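Local coordinates for protein H127A/Y244A mutant of alginate lyase AlyC3 in complex with dimannuronate (Psychromonas sp., PDB 7C8F) that probably cleaves alginate by beta-elimination, as a polysaccharide lyase of family PL7, and binds dimannuronate in this mutant form, at residues L67-R81 with K239-A253. Numbering follows the deposited sequence. Where two conformers were deposited one is given.
Sequences LVFKMKNDHLRNEVR and KAGVANQFTNGMSEA. With BEM (beta-D-mannopyranuronic acid), chain D.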
# COMPACT_ATOMS: atom_id res chain seq x y z
N LEU B 67 11.72 2.07 34.82
CA LEU B 67 12.42 2.68 33.70
C LEU B 67 11.80 4.03 33.42
O LEU B 67 10.59 4.12 33.13
CB LEU B 67 12.32 1.76 32.48
CG LEU B 67 13.00 2.26 31.20
CD1 LEU B 67 14.50 2.52 31.44
CD2 LEU B 67 12.80 1.25 30.07
N VAL B 68 12.59 5.09 33.54
CA VAL B 68 12.10 6.46 33.49
C VAL B 68 12.48 7.10 32.16
O VAL B 68 13.65 7.07 31.77
CB VAL B 68 12.65 7.29 34.66
CG1 VAL B 68 12.17 8.74 34.55
CG2 VAL B 68 12.25 6.65 35.98
N PHE B 69 11.49 7.65 31.46
CA PHE B 69 11.70 8.47 30.28
C PHE B 69 11.22 9.89 30.58
O PHE B 69 10.09 10.08 31.04
CB PHE B 69 10.88 7.97 29.08
CG PHE B 69 11.23 6.58 28.62
CD1 PHE B 69 10.68 5.47 29.24
CD2 PHE B 69 12.03 6.40 27.50
CE1 PHE B 69 10.95 4.19 28.78
CE2 PHE B 69 12.31 5.12 27.04
CZ PHE B 69 11.78 4.02 27.67
N LYS B 70 12.04 10.88 30.25
CA LYS B 70 11.64 12.28 30.33
C LYS B 70 12.02 13.00 29.04
O LYS B 70 12.96 12.62 28.35
CB LYS B 70 12.35 12.98 31.51
CG LYS B 70 12.06 12.33 32.86
CD LYS B 70 13.00 12.83 33.96
CE LYS B 70 12.40 13.99 34.73
NZ LYS B 70 13.30 14.38 35.86
N MET B 71 11.28 14.06 28.73
CA MET B 71 11.66 14.96 27.65
C MET B 71 10.94 16.29 27.80
O MET B 71 9.77 16.33 28.20
CB MET B 71 11.34 14.36 26.27
CG MET B 71 11.81 15.21 25.08
SD MET B 71 13.53 15.75 25.17
CE MET B 71 14.38 14.19 25.45
N LYS B 72 11.60 17.36 27.44
CA LYS B 72 11.01 18.69 27.42
C LYS B 72 10.86 19.22 26.01
O LYS B 72 11.56 18.83 25.13
CB LYS B 72 11.78 19.68 28.30
CG LYS B 72 13.20 19.96 27.89
CD LYS B 72 13.70 21.23 28.56
CE LYS B 72 15.18 21.45 28.32
NZ LYS B 72 15.69 22.80 28.73
N ASN B 73 9.92 20.12 25.85
CA ASN B 73 9.61 20.83 24.63
C ASN B 73 8.70 20.12 23.67
O ASN B 73 8.70 18.95 23.60
CB ASN B 73 10.85 21.39 23.91
CG ASN B 73 11.75 22.19 24.82
OD1 ASN B 73 11.31 22.97 25.61
ND2 ASN B 73 13.01 22.00 24.68
N ASP B 74 7.94 20.90 22.95
CA ASP B 74 6.98 20.41 22.01
C ASP B 74 7.66 19.66 20.90
O ASP B 74 8.65 20.09 20.42
CB ASP B 74 6.17 21.58 21.48
CG ASP B 74 4.85 21.18 20.87
OD1 ASP B 74 4.39 20.09 21.13
OD2 ASP B 74 4.26 21.97 20.16
N HIS B 75 7.09 18.52 20.54
CA HIS B 75 7.52 17.69 19.41
C HIS B 75 8.84 16.97 19.64
O HIS B 75 9.36 16.34 18.71
CB HIS B 75 7.54 18.47 18.09
CG HIS B 75 6.28 19.22 17.83
ND1 HIS B 75 6.24 20.59 17.68
CD2 HIS B 75 4.99 18.80 17.72
CE1 HIS B 75 5.00 20.98 17.47
NE2 HIS B 75 4.22 19.91 17.49
N LEU B 76 9.42 17.06 20.83
CA LEU B 76 10.61 16.28 21.12
C LEU B 76 10.21 14.94 21.73
O LEU B 76 9.11 14.76 22.25
CB LEU B 76 11.58 17.05 22.02
CG LEU B 76 12.19 18.32 21.40
CD1 LEU B 76 13.38 18.82 22.22
CD2 LEU B 76 12.62 18.07 19.96
N ARG B 77 11.12 13.97 21.64
CA ARG B 77 10.75 12.61 22.02
C ARG B 77 11.92 11.90 22.66
O ARG B 77 13.08 12.32 22.56
CB ARG B 77 10.16 11.83 20.84
CG ARG B 77 10.88 12.01 19.51
CD ARG B 77 9.94 11.80 18.31
NE ARG B 77 8.96 10.73 18.53
CZ ARG B 77 7.65 10.89 18.39
NH1 ARG B 77 7.15 12.06 18.01
NH2 ARG B 77 6.83 9.86 18.61
N ASN B 78 11.60 10.78 23.31
CA ASN B 78 12.58 9.96 24.00
C ASN B 78 11.97 8.55 24.08
O ASN B 78 11.11 8.30 24.92
CB ASN B 78 12.86 10.53 25.38
CG ASN B 78 13.78 9.65 26.20
OD1 ASN B 78 14.33 8.67 25.70
ND2 ASN B 78 13.95 10.00 27.47
N GLU B 79 12.39 7.67 23.18
CA GLU B 79 11.69 6.42 22.99
C GLU B 79 12.64 5.28 22.70
O GLU B 79 13.63 5.45 21.98
CB GLU B 79 10.72 6.49 21.79
CG GLU B 79 9.57 7.47 21.99
CD GLU B 79 8.87 7.81 20.69
OE1 GLU B 79 9.56 8.09 19.68
OE2 GLU B 79 7.62 7.79 20.68
N VAL B 80 12.32 4.11 23.24
CA VAL B 80 12.92 2.86 22.78
C VAL B 80 12.14 2.40 21.55
O VAL B 80 10.90 2.35 21.58
CB VAL B 80 12.87 1.81 23.90
CG1 VAL B 80 13.08 0.42 23.34
CG2 VAL B 80 13.93 2.11 24.97
N ARG B 81 12.86 2.08 20.48
CA ARG B 81 12.29 1.71 19.19
C ARG B 81 12.66 0.25 18.94
O ARG B 81 13.84 -0.06 18.74
CB ARG B 81 12.80 2.63 18.08
CG ARG B 81 12.14 2.46 16.70
CD ARG B 81 12.78 1.36 15.85
NE ARG B 81 12.53 1.58 14.42
CZ ARG B 81 12.08 0.67 13.56
NH1 ARG B 81 11.91 1.01 12.27
NH2 ARG B 81 11.84 -0.58 13.94
N LYS B 239 7.16 1.49 19.51
CA LYS B 239 7.96 2.42 20.30
C LYS B 239 7.31 2.62 21.65
O LYS B 239 6.08 2.51 21.79
CB LYS B 239 8.09 3.79 19.63
CG LYS B 239 8.83 3.73 18.31
CD LYS B 239 9.29 5.09 17.81
CE LYS B 239 8.13 5.90 17.26
NZ LYS B 239 8.64 7.23 16.80
N ALA B 240 8.13 2.94 22.64
CA ALA B 240 7.67 3.21 23.99
C ALA B 240 8.58 4.25 24.62
O ALA B 240 9.80 4.20 24.44
CB ALA B 240 7.67 1.93 24.85
N GLY B 241 7.98 5.18 25.36
CA GLY B 241 8.74 6.20 26.06
C GLY B 241 7.88 7.42 26.25
O GLY B 241 6.74 7.29 26.73
N VAL B 242 8.35 8.60 25.85
CA VAL B 242 7.53 9.81 25.82
C VAL B 242 7.76 10.56 24.53
O VAL B 242 8.88 10.58 23.99
CB VAL B 242 7.79 10.76 27.01
CG1 VAL B 242 7.36 10.13 28.31
CG2 VAL B 242 9.26 11.15 27.06
N ALA B 243 6.69 11.15 24.01
CA ALA B 243 6.75 12.08 22.90
C ALA B 243 5.77 13.20 23.23
O ALA B 243 4.63 12.92 23.62
CB ALA B 243 6.38 11.40 21.57
N ASN B 244 6.20 14.45 23.10
CA ASN B 244 5.46 15.59 23.63
C ASN B 244 4.60 16.21 22.55
O ASN B 244 5.11 16.62 21.50
CB ASN B 244 6.40 16.66 24.17
CG ASN B 244 7.19 16.19 25.36
OD1 ASN B 244 6.85 15.20 26.00
ND2 ASN B 244 8.25 16.93 25.68
N GLN B 245 3.29 16.30 22.82
CA GLN B 245 2.40 17.14 22.04
C GLN B 245 1.81 18.21 22.96
O GLN B 245 0.59 18.28 23.16
CB GLN B 245 1.33 16.30 21.33
CG GLN B 245 1.91 15.37 20.23
CD GLN B 245 2.24 13.95 20.72
OE1 GLN B 245 1.64 13.45 21.68
NE2 GLN B 245 3.19 13.30 20.05
N PHE B 246 2.69 19.01 23.55
CA PHE B 246 2.34 20.12 24.43
C PHE B 246 3.58 21.00 24.51
O PHE B 246 4.68 20.54 24.20
CB PHE B 246 1.90 19.64 25.82
CG PHE B 246 3.01 19.04 26.63
CD1 PHE B 246 3.40 17.72 26.44
CD2 PHE B 246 3.68 19.79 27.59
CE1 PHE B 246 4.41 17.17 27.18
CE2 PHE B 246 4.71 19.24 28.33
CZ PHE B 246 5.08 17.93 28.12
N THR B 247 3.39 22.25 24.90
CA THR B 247 4.49 23.22 24.87
C THR B 247 4.97 23.59 26.27
O THR B 247 4.24 23.47 27.27
CB THR B 247 4.13 24.49 24.09
OG1 THR B 247 3.33 25.36 24.91
CG2 THR B 247 3.39 24.16 22.80
N ASN B 248 6.23 24.02 26.33
CA ASN B 248 6.79 24.73 27.48
C ASN B 248 6.86 23.89 28.75
O ASN B 248 6.80 24.42 29.85
CB ASN B 248 6.06 26.05 27.74
CG ASN B 248 6.11 27.00 26.56
OD1 ASN B 248 5.08 27.38 26.01
ND2 ASN B 248 7.32 27.39 26.17
N GLY B 249 7.00 22.56 28.62
CA GLY B 249 7.03 21.71 29.79
C GLY B 249 7.79 20.42 29.56
O GLY B 249 8.25 20.12 28.45
N MET B 250 7.91 19.63 30.63
CA MET B 250 8.63 18.37 30.59
C MET B 250 7.69 17.22 30.97
O MET B 250 6.99 17.29 31.98
CB MET B 250 9.84 18.35 31.51
CG MET B 250 10.69 17.10 31.28
SD MET B 250 12.12 16.97 32.35
CE MET B 250 13.15 18.29 31.71
N SER B 251 7.71 16.17 30.16
CA SER B 251 6.95 14.97 30.45
C SER B 251 7.84 13.97 31.18
O SER B 251 9.07 14.02 31.10
CB SER B 251 6.46 14.34 29.15
OG SER B 251 7.58 14.03 28.34
N GLU B 252 7.20 13.04 31.88
CA GLU B 252 7.90 12.03 32.65
C GLU B 252 7.01 10.81 32.76
O GLU B 252 5.88 10.91 33.26
CB GLU B 252 8.26 12.55 34.05
CG GLU B 252 8.95 11.51 34.91
CD GLU B 252 9.48 12.09 36.21
OE1 GLU B 252 9.48 13.33 36.35
OE2 GLU B 252 9.89 11.29 37.08
N ALA B 253 7.49 9.67 32.26
CA ALA B 253 6.79 8.40 32.35
C ALA B 253 7.66 7.39 33.08
O ALA B 253 8.86 7.28 32.80
CB ALA B 253 6.42 7.87 30.96
C1 BEM D . 6.99 11.45 12.51
C2 BEM D . 5.96 11.65 11.40
O2 BEM D . 5.43 10.41 11.00
C3 BEM D . 4.88 12.58 11.87
O3 BEM D . 3.86 12.67 10.92
C4 BEM D . 4.30 12.15 13.21
O4 BEM D . 3.54 13.23 13.73
C5 BEM D . 5.42 11.85 14.19
O5 BEM D . 6.39 10.98 13.68
C6 BEM D . 4.78 11.18 15.34
O6B BEM D . 4.82 9.96 15.40
O6A BEM D . 4.40 11.87 16.28
O1 BEM D . 7.93 10.45 12.15
O HOH W 1 12.85 12.23 37.36
O HOH W 2 7.80 24.03 23.77
O HOH W 3 3.85 10.60 18.71
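Two antiparallel ladders, one in each sheet of the PL7 jelly-roll beta-sandwich, join two segments that each cross from one sheet to the other: M71 pairs with S251, N78 with V242. On the sugar side, R77 grips E79 side-on, NE to OE1 at 2.9 Å and NH2 to OE2 at 3.0 Å, while K239 NZ meets E79 OE1 from its opposite face (3.1 Å). R77 CG sits between the backbone N and carbonyl carbon (chi1 43°) and the chain bends at chi3, laying the flat guanidinium over A243, whose methyl is small enough to rest on; NH1 donates to O6A of the bound mannuronate (3.3 Å). A lysine in place of E79 would probably leave R77 and K239 without their shared counter-charge and R77 freer to turn from the sugar. Between the sheets, G241 CA sits over the F69 ring, 3.6 Å from its centroid, where a side chain would clash. The N244 amide bridges the sheets: ND2 donates to M71 O (3.0 Å, nearly straight) and N73 O, while OD1 accepts from S251 OG. Branched V242 suits this interior, CG2 packing against M71 CB at 3.9 Å. Strand 27-31 flanks 77-82, strand 58-60 borders 67-72, and strand 119-129 lies beside 242-245.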